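DUF115 domain-containing protein (Magnetospirillum magneticum AMB-1, PDB 5MU5) is a Maf-family glycosyltransferase involved in the formation of bacterial flagella, probably by transferring sugar onto flagellin. Local coordinates at residues 374-386 with 530-543. Sequence-based numbering, arbitrary orientation.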
ATOM      1  N   SER A 374       2.704 -11.175 -11.097  1.00 43.95           N
ATOM      2  CA  SER A 374       3.606 -11.196 -12.235  1.00 43.58           C
ATOM      3  C   SER A 374       5.051 -10.910 -11.830  1.00 45.38           C
ATOM      4  O   SER A 374       5.976 -11.366 -12.492  1.00 47.11           O
ATOM      5  CB  SER A 374       3.145 -10.163 -13.257  1.00 41.66           C
ATOM      6  OG  SER A 374       2.877  -8.927 -12.612  1.00 40.73           O
ATOM      7  N   TYR A 375       5.243 -10.136 -10.765  1.00 45.12           N
ATOM      8  CA  TYR A 375       6.587  -9.856 -10.279  1.00 45.58           C
ATOM      9  C   TYR A 375       7.184 -11.124  -9.688  1.00 46.27           C
ATOM     10  O   TYR A 375       8.277 -11.550 -10.050  1.00 47.12           O
ATOM     11  CB  TYR A 375       6.584  -8.752  -9.217  1.00 46.61           C
ATOM     12  CG  TYR A 375       7.976  -8.409  -8.773  1.00 50.17           C
ATOM     13  CD1 TYR A 375       8.778  -7.563  -9.545  1.00 52.01           C
ATOM     14  CD2 TYR A 375       8.516  -8.950  -7.601  1.00 53.36           C
ATOM     15  CE1 TYR A 375      10.065  -7.250  -9.161  1.00 54.30           C
ATOM     16  CE2 TYR A 375       9.811  -8.653  -7.212  1.00 55.85           C
ATOM     17  CZ  TYR A 375      10.583  -7.804  -8.002  1.00 60.24           C
ATOM     18  OH  TYR A 375      11.874  -7.496  -7.640  1.00 69.12           O
ATOM     19  N   ALA A 376       6.440 -11.746  -8.789  1.00 44.79           N
ATOM     20  CA  ALA A 376       6.921 -12.921  -8.108  1.00 44.45           C
ATOM     21  C   ALA A 376       7.173 -14.048  -9.087  1.00 44.62           C
ATOM     22  O   ALA A 376       8.092 -14.820  -8.917  1.00 45.12           O
ATOM     23  CB  ALA A 376       5.911 -13.357  -7.056  1.00 44.89           C
ATOM     24  N   LEU A 377       6.357 -14.151 -10.120  1.00 45.54           N
ATOM     25  CA  LEU A 377       6.474 -15.283 -11.008  1.00 46.44           C
ATOM     26  C   LEU A 377       7.589 -15.060 -12.046  1.00 47.06           C
ATOM     27  O   LEU A 377       8.439 -15.931 -12.248  1.00 47.47           O
ATOM     28  CB  LEU A 377       5.119 -15.551 -11.659  1.00 46.35           C
ATOM     29  CG  LEU A 377       4.856 -16.991 -12.110  1.00 48.82           C
ATOM     30  CD1 LEU A 377       3.424 -17.129 -12.617  1.00 49.75           C
ATOM     31  CD2 LEU A 377       5.840 -17.415 -13.193  1.00 50.48           C
ATOM     32  N   PHE A 378       7.619 -13.866 -12.641  1.00 47.41           N
ATOM     33  CA  PHE A 378       8.474 -13.584 -13.800  1.00 45.29           C
ATOM     34  C   PHE A 378       9.724 -12.722 -13.614  1.00 44.52           C
ATOM     35  O   PHE A 378      10.586 -12.710 -14.496  1.00 47.45           O
ATOM     36  CB  PHE A 378       7.622 -12.959 -14.907  1.00 44.87           C
ATOM     37  CG  PHE A 378       6.682 -13.921 -15.560  1.00 43.69           C
ATOM     38  CD1 PHE A 378       7.168 -14.969 -16.314  1.00 44.28           C
ATOM     39  CD2 PHE A 378       5.312 -13.753 -15.458  1.00 44.53           C
ATOM     40  CE1 PHE A 378       6.308 -15.859 -16.929  1.00 44.54           C
ATOM     41  CE2 PHE A 378       4.445 -14.643 -16.070  1.00 44.45           C
ATOM     42  CZ  PHE A 378       4.945 -15.697 -16.804  1.00 45.27           C
ATOM     43  N   SER A 379       9.825 -11.971 -12.525  1.00 43.59           N
ATOM     44  CA  SER A 379      11.007 -11.136 -12.315  1.00 43.28           C
ATOM     45  C   SER A 379      12.240 -11.989 -12.151  1.00 43.78           C
ATOM     46  O   SER A 379      12.216 -12.942 -11.389  1.00 43.26           O
ATOM     47  CB  SER A 379      10.878 -10.278 -11.074  1.00 43.35           C
ATOM     48  OG  SER A 379      12.012  -9.442 -10.930  1.00 47.14           O
ATOM     49  N   PRO A 380      13.312 -11.659 -12.881  1.00 44.04           N
ATOM     50  CA  PRO A 380      14.561 -12.353 -12.670  1.00 47.41           C
ATOM     51  C   PRO A 380      15.394 -11.696 -11.578  1.00 47.65           C
ATOM     52  O   PRO A 380      16.517 -12.104 -11.369  1.00 54.03           O
ATOM     53  CB  PRO A 380      15.261 -12.254 -14.038  1.00 47.25           C
ATOM     54  CG  PRO A 380      14.710 -11.022 -14.657  1.00 46.89           C
ATOM     55  CD  PRO A 380      13.374 -10.733 -14.026  1.00 45.23           C
ATOM     56  N   GLY A 381      14.864 -10.686 -10.895  1.00 48.51           N
ATOM     57  CA  GLY A 381      15.575 -10.046  -9.798  1.00 47.57           C
ATOM     58  C   GLY A 381      15.263  -8.571  -9.612  1.00 51.16           C
ATOM     59  O   GLY A 381      14.775  -7.882 -10.517  1.00 51.79           O
ATOM     60  N   ILE A 382      15.598  -8.082  -8.428  1.00 52.23           N
ATOM     61  CA  ILE A 382      15.330  -6.712  -8.043  1.00 53.44           C
ATOM     62  C   ILE A 382      16.015  -5.682  -8.945  1.00 49.51           C
ATOM     63  O   ILE A 382      15.460  -4.613  -9.196  1.00 46.06           O
ATOM     64  CB  ILE A 382      15.688  -6.489  -6.550  1.00 58.95           C
ATOM     65  CG1 ILE A 382      15.128  -5.162  -6.031  1.00 60.88           C
ATOM     66  CG2 ILE A 382      17.194  -6.569  -6.318  1.00 60.99           C
ATOM     67  CD1 ILE A 382      13.614  -5.109  -5.957  1.00 62.86           C
ATOM     68  N   GLU A 383      17.195  -6.011  -9.461  1.00 48.94           N
ATOM     69  CA  GLU A 383      17.919  -5.098 -10.366  1.00 49.08           C
ATOM     70  C   GLU A 383      17.214  -4.791 -11.705  1.00 46.90           C
ATOM     71  O   GLU A 383      17.659  -3.919 -12.448  1.00 45.57           O
ATOM     72  CB  GLU A 383      19.359  -5.586 -10.628  1.00 51.62           C
ATOM     73  CG  GLU A 383      19.521  -6.876 -11.426  1.00 54.00           C
ATOM     74  CD  GLU A 383      19.639  -8.119 -10.559  1.00 60.82           C
ATOM     75  OE1 GLU A 383      18.770  -8.353  -9.673  1.00 64.14           O
ATOM     76  OE2 GLU A 383      20.611  -8.882 -10.774  1.00 63.83           O
ATOM     77  N   TYR A 384      16.133  -5.505 -12.021  1.00 46.68           N
ATOM     78  CA  TYR A 384      15.388  -5.274 -13.258  1.00 44.76           C
ATOM     79  C   TYR A 384      14.029  -4.612 -13.010  1.00 43.09           C
ATOM     80  O   TYR A 384      13.175  -4.581 -13.897  1.00 40.49           O
ATOM     81  CB  TYR A 384      15.213  -6.590 -14.035  1.00 45.39           C
ATOM     82  CG  TYR A 384      16.501  -7.355 -14.244  1.00 45.52           C
ATOM     83  CD1 TYR A 384      17.413  -6.977 -15.227  1.00 47.90           C
ATOM     84  CD2 TYR A 384      16.800  -8.478 -13.476  1.00 46.21           C
ATOM     85  CE1 TYR A 384      18.591  -7.687 -15.425  1.00 48.77           C
ATOM     86  CE2 TYR A 384      17.977  -9.190 -13.664  1.00 46.92           C
ATOM     87  CZ  TYR A 384      18.862  -8.784 -14.628  1.00 47.40           C
ATOM     88  OH  TYR A 384      20.011  -9.467 -14.809  1.00 50.86           O
ATOM     89  N   SER A 385      13.823  -4.092 -11.806  1.00 44.03           N
ATOM     90  CA  SER A 385      12.587  -3.378 -11.486  1.00 46.19           C
ATOM     91  C   SER A 385      12.908  -1.922 -11.233  1.00 45.25           C
ATOM     92  O   SER A 385      14.075  -1.531 -11.185  1.00 44.82           O
ATOM     93  CB  SER A 385      11.881  -3.965 -10.254  1.00 47.80           C
ATOM     94  OG  SER A 385      12.770  -4.050  -9.175  1.00 54.01           O
ATOM     95  N   LEU A 386      11.848  -1.133 -11.117  1.00 44.08           N
ATOM     96  CA  LEU A 386      11.940   0.260 -10.782  1.00 45.11           C
ATOM     97  C   LEU A 386      11.101   0.529  -9.540  1.00 49.12           C
ATOM     98  O   LEU A 386      10.087  -0.132  -9.314  1.00 49.45           O
ATOM     99  CB  LEU A 386      11.421   1.111 -11.935  1.00 42.87           C
ATOM    100  CG  LEU A 386      12.189   0.996 -13.244  1.00 42.04           C
ATOM    101  CD1 LEU A 386      11.445   1.758 -14.312  1.00 42.77           C
ATOM    102  CD2 LEU A 386      13.621   1.503 -13.119  1.00 42.01           C
ATOM    103  N   ARG A 530      19.480  -6.068 -21.204  1.00 47.87           N
ATOM    104  CA  ARG A 530      19.660  -7.502 -21.283  1.00 49.25           C
ATOM    105  C   ARG A 530      18.610  -8.128 -22.226  1.00 48.40           C
ATOM    106  O   ARG A 530      17.407  -7.980 -22.008  1.00 45.43           O
ATOM    107  CB  ARG A 530      19.512  -8.089 -19.875  1.00 54.86           C
ATOM    108  CG  ARG A 530      19.838  -9.580 -19.794  1.00 61.99           C
ATOM    109  CD  ARG A 530      19.484 -10.167 -18.430  1.00 65.37           C
ATOM    110  NE  ARG A 530      18.892 -11.509 -18.526  1.00 66.87           N
ATOM    111  CZ  ARG A 530      18.492 -12.247 -17.485  1.00 66.77           C
ATOM    112  NH1 ARG A 530      18.616 -11.800 -16.244  1.00 65.77           N
ATOM    113  NH2 ARG A 530      17.963 -13.446 -17.686  1.00 67.73           N
ATOM    114  N   PRO A 531      19.050  -8.836 -23.284  1.00 48.28           N
ATOM    115  CA  PRO A 531      18.065  -9.470 -24.188  1.00 47.99           C
ATOM    116  C   PRO A 531      17.233 -10.560 -23.507  1.00 47.98           C
ATOM    117  O   PRO A 531      17.744 -11.293 -22.677  1.00 46.65           O
ATOM    118  CB  PRO A 531      18.933 -10.102 -25.290  1.00 50.46           C
ATOM    119  CG  PRO A 531      20.286  -9.465 -25.156  1.00 50.03           C
ATOM    120  CD  PRO A 531      20.439  -9.078 -23.714  1.00 48.33           C
ATOM    121  N   GLY A 532      15.958 -10.655 -23.859  1.00 51.05           N
ATOM    122  CA  GLY A 532      15.074 -11.665 -23.295  1.00 57.39           C
ATOM    123  C   GLY A 532      14.744 -12.761 -24.299  1.00 63.99           C
ATOM    124  O   GLY A 532      14.163 -12.501 -25.361  1.00 70.88           O
ATOM    125  N   GLY A 533      15.119 -13.991 -23.975  1.00 69.43           N
ATOM    126  CA  GLY A 533      14.789 -15.131 -24.830  1.00 71.84           C
ATOM    127  C   GLY A 533      13.652 -15.950 -24.245  1.00 71.40           C
ATOM    128  O   GLY A 533      12.923 -15.497 -23.358  1.00 71.38           O
ATOM    129  N   GLU A 534      13.502 -17.163 -24.764  1.00 72.41           N
ATOM    130  CA  GLU A 534      12.571 -18.125 -24.215  1.00 69.60           C
ATOM    131  C   GLU A 534      13.216 -18.780 -23.024  1.00 66.62           C
ATOM    132  O   GLU A 534      12.521 -19.352 -22.196  1.00 62.23           O
ATOM    133  CB  GLU A 534      12.240 -19.206 -25.224  1.00 73.32           C
ATOM    134  CG  GLU A 534      11.410 -18.721 -26.385  1.00 76.68           C
ATOM    135  CD  GLU A 534      11.288 -19.768 -27.471  1.00 80.09           C
ATOM    136  OE1 GLU A 534      10.990 -20.942 -27.149  1.00 84.53           O
ATOM    137  OE2 GLU A 534      11.482 -19.403 -28.650  1.00 84.69           O
ATOM    138  N   GLU A 535      14.548 -18.727 -22.961  1.00 66.77           N
ATOM    139  CA  GLU A 535      15.286 -19.286 -21.835  1.00 70.02           C
ATOM    140  C   GLU A 535      14.747 -18.652 -20.557  1.00 65.80           C
ATOM    141  O   GLU A 535      14.438 -19.344 -19.585  1.00 62.18           O
ATOM    142  CB  GLU A 535      16.799 -19.007 -21.930  1.00 76.36           C
ATOM    143  CG  GLU A 535      17.555 -19.701 -23.062  1.00 84.04           C
ATOM    144  CD  GLU A 535      17.434 -19.016 -24.422  1.00 90.20           C
ATOM    145  OE1 GLU A 535      16.858 -17.907 -24.531  1.00 90.17           O
ATOM    146  OE2 GLU A 535      17.935 -19.602 -25.406  1.00 98.32           O
ATOM    147  N   LEU A 536      14.621 -17.326 -20.571  1.00 62.56           N
ATOM    148  CA  LEU A 536      14.148 -16.612 -19.398  1.00 60.16           C
ATOM    149  C   LEU A 536      12.734 -17.033 -19.056  1.00 55.87           C
ATOM    150  O   LEU A 536      12.440 -17.360 -17.905  1.00 56.19           O
ATOM    151  CB  LEU A 536      14.204 -15.102 -19.599  1.00 61.34           C
ATOM    152  CG  LEU A 536      13.716 -14.316 -18.388  1.00 62.68           C
ATOM    153  CD1 LEU A 536      14.398 -14.777 -17.100  1.00 61.95           C
ATOM    154  CD2 LEU A 536      13.923 -12.823 -18.629  1.00 65.02           C
ATOM    155  N   PHE A 537      11.864 -17.054 -20.057  1.00 50.69           N
ATOM    156  CA  PHE A 537      10.506 -17.482 -19.811  1.00 50.06           C
ATOM    157  C   PHE A 537      10.445 -18.857 -19.127  1.00 49.69           C
ATOM    158  O   PHE A 537       9.763 -19.015 -18.125  1.00 51.11           O
ATOM    159  CB  PHE A 537       9.670 -17.479 -21.094  1.00 47.91           C
ATOM    160  CG  PHE A 537       8.337 -18.131 -20.928  1.00 47.50           C
ATOM    161  CD1 PHE A 537       7.273 -17.438 -20.366  1.00 45.73           C
ATOM    162  CD2 PHE A 537       8.156 -19.465 -21.288  1.00 48.23           C
ATOM    163  CE1 PHE A 537       6.047 -18.055 -20.181  1.00 45.45           C
ATOM    164  CE2 PHE A 537       6.933 -20.087 -21.107  1.00 48.11           C
ATOM    165  CZ  PHE A 537       5.876 -19.379 -20.551  1.00 48.10           C
ATOM    166  N   HIS A 538      11.144 -19.843 -19.672  1.00 50.00           N
ATOM    167  CA  HIS A 538      11.083 -21.196 -19.131  1.00 52.89           C
ATOM    168  C   HIS A 538      11.693 -21.295 -17.746  1.00 54.44           C
ATOM    169  O   HIS A 538      11.176 -22.008 -16.891  1.00 54.69           O
ATOM    170  CB  HIS A 538      11.747 -22.207 -20.065  1.00 53.31           C
ATOM    171  CG  HIS A 538      10.973 -22.450 -21.315  1.00 55.07           C
ATOM    172  ND1 HIS A 538       9.686 -22.943 -21.303  1.00 57.03           N
ATOM    173  CD2 HIS A 538      11.300 -22.275 -22.617  1.00 55.63           C
ATOM    174  CE1 HIS A 538       9.253 -23.063 -22.547  1.00 58.00           C
ATOM    175  NE2 HIS A 538      10.212 -22.662 -23.363  1.00 56.08           N
ATOM    176  N   ASP A 539      12.797 -20.592 -17.535  1.00 58.22           N
ATOM    177  CA  ASP A 539      13.423 -20.538 -16.229  1.00 61.89           C
ATOM    178  C   ASP A 539      12.407 -20.094 -15.180  1.00 62.30           C
ATOM    179  O   ASP A 539      12.264 -20.742 -14.143  1.00 69.49           O
ATOM    180  CB  ASP A 539      14.602 -19.568 -16.243  1.00 66.81           C
ATOM    181  CG  ASP A 539      15.262 -19.453 -14.893  1.00 70.28           C
ATOM    182  OD1 ASP A 539      15.779 -20.476 -14.388  1.00 76.51           O
ATOM    183  OD2 ASP A 539      15.254 -18.340 -14.334  1.00 73.88           O
ATOM    184  N   ARG A 540      11.690 -19.002 -15.457  1.00 59.13           N
ATOM    185  CA  ARG A 540      10.677 -18.494 -14.530  1.00 53.81           C
ATOM    186  C   ARG A 540       9.423 -19.383 -14.464  1.00 50.40           C
ATOM    187  O   ARG A 540       9.049 -19.836 -13.395  1.00 50.79           O
ATOM    188  CB  ARG A 540      10.290 -17.052 -14.886  1.00 55.38           C
ATOM    189  CG  ARG A 540      11.429 -16.019 -14.865  1.00 54.85           C
ATOM    190  CD  ARG A 540      11.936 -15.726 -13.458  1.00 55.04           C
ATOM    191  NE  ARG A 540      12.745 -16.825 -12.945  1.00 56.80           N
ATOM    192  CZ  ARG A 540      13.134 -16.964 -11.681  1.00 59.68           C
ATOM    193  NH1 ARG A 540      12.804 -16.065 -10.759  1.00 60.39           N
ATOM    194  NH2 ARG A 540      13.864 -18.022 -11.345  1.00 60.16           N
ATOM    195  N   TRP A 541       8.789 -19.652 -15.599  1.00 48.80           N
ATOM    196  CA  TRP A 541       7.528 -20.417 -15.630  1.00 47.83           C
ATOM    197  C   TRP A 541       7.571 -21.860 -15.114  1.00 50.66           C
ATOM    198  O   TRP A 541       6.697 -22.267 -14.343  1.00 52.68           O
ATOM    199  CB  TRP A 541       6.982 -20.450 -17.046  1.00 47.55           C
ATOM    200  CG  TRP A 541       5.610 -20.997 -17.149  1.00 46.66           C
ATOM    201  CD1 TRP A 541       5.244 -22.175 -17.708  1.00 47.75           C
ATOM    202  CD2 TRP A 541       4.405 -20.376 -16.690  1.00 45.32           C
ATOM    203  NE1 TRP A 541       3.875 -22.332 -17.639  1.00 46.63           N
ATOM    204  CE2 TRP A 541       3.339 -21.239 -17.017  1.00 45.90           C
ATOM    205  CE3 TRP A 541       4.121 -19.163 -16.064  1.00 45.72           C
ATOM    206  CZ2 TRP A 541       2.019 -20.945 -16.716  1.00 46.06           C
ATOM    207  CZ3 TRP A 541       2.812 -18.860 -15.772  1.00 45.74           C
ATOM    208  CH2 TRP A 541       1.769 -19.753 -16.098  1.00 46.01           C
ATOM    209  N   ASP A 542       8.582 -22.618 -15.529  1.00 52.26           N
ATOM    210  CA  ASP A 542       8.664 -24.055 -15.250  1.00 55.00           C
ATOM    211  C   ASP A 542       9.121 -24.433 -13.840  1.00 54.29           C
ATOM    212  O   ASP A 542       9.112 -25.614 -13.504  1.00 54.03           O
ATOM    213  CB  ASP A 542       9.621 -24.753 -16.245  1.00 57.04           C
ATOM    214  CG  ASP A 542       9.188 -24.609 -17.694  1.00 60.12           C
ATOM    215  OD1 ASP A 542       7.981 -24.412 -17.953  1.00 63.03           O
ATOM    216  OD2 ASP A 542      10.057 -24.705 -18.587  1.00 62.29           O
ATOM    217  N   ARG A 543       9.512 -23.467 -13.016  1.00 53.09           N
ATOM    218  CA  ARG A 543      10.104 -23.792 -11.716  1.00 54.32           C
ATOM    219  C   ARG A 543       9.108 -24.188 -10.623  1.00 56.25           C
ATOM    220  O   ARG A 543       9.512 -24.589  -9.524  1.00 56.67           O
ATOM    221  CB  ARG A 543      10.973 -22.640 -11.239  1.00 53.92           C
ATOM    222  CG  ARG A 543      10.216 -21.456 -10.658  1.00 55.15           C
ATOM    223  CD  ARG A 543      11.205 -20.366 -10.329  1.00 55.29           C
ATOM    224  NE  ARG A 543      10.672 -19.300  -9.478  1.00 58.31           N
ATOM    225  CZ  ARG A 543       9.903 -18.293  -9.890  1.00 53.39           C
ATOM    226  NH1 ARG A 543       9.474 -18.203 -11.144  1.00 51.77           N
ATOM    227  NH2 ARG A 543       9.540 -17.377  -9.022  1.00 52.14           N
TER
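Ala-376 O and Leu-377 O, carbonyls of the last turn of helix 374-378, accept from Arg-543 NH2 (2.9 Å) and NH1 (2.7 Å) respectively, both oxygens lying in or near its guanidinium plane. NH1 also donates to Arg-540 O, which fixes the rotation of the group and links that carbonyl to the same guanidinium. Such carbonyls, at a helix's negative end, probably favour the positive charge.

CD1 of Leu-377 rests 3.7 Å from Trp-541 CZ3. The Phe-378 ring runs beside Trp-541 with planes nearly parallel, but its centroid is 5.9 Å from that of the six-membered ring, evidence for lateral packing rather than full overlap. Phe-378 CE1 lies 3.9 Å from Phe-537 CD1. Folds at chi2 (-70°) and chi3 (74°) bring Arg-540 CG and CD against Phe-378 O and turn NH1 to Ser-379 O, 3.2 Å away. Pro-380 CB then meets Leu-536 CD1.

Tyr-384 OH accepts from Arg-530 NH1 (3.1 Å), in the plane of a guanidinium turned steeply against the phenol ring. A phenylalanine here would probably leave Arg-530 NH1 without this acceptor.

The contact is plain packing that joins 374-386, within the MptE-like region, to the helix following edge strand 530-531. The two helices cross at 106°, their axes 9.7 Å apart. Helix 242-257 packs against Phe-378 and Phe-537, helix 589-609 against Ala-376 and Leu-377, while strand 530-531 pairs antiparallel with strand 262-263 at the edge of the mixed sheet.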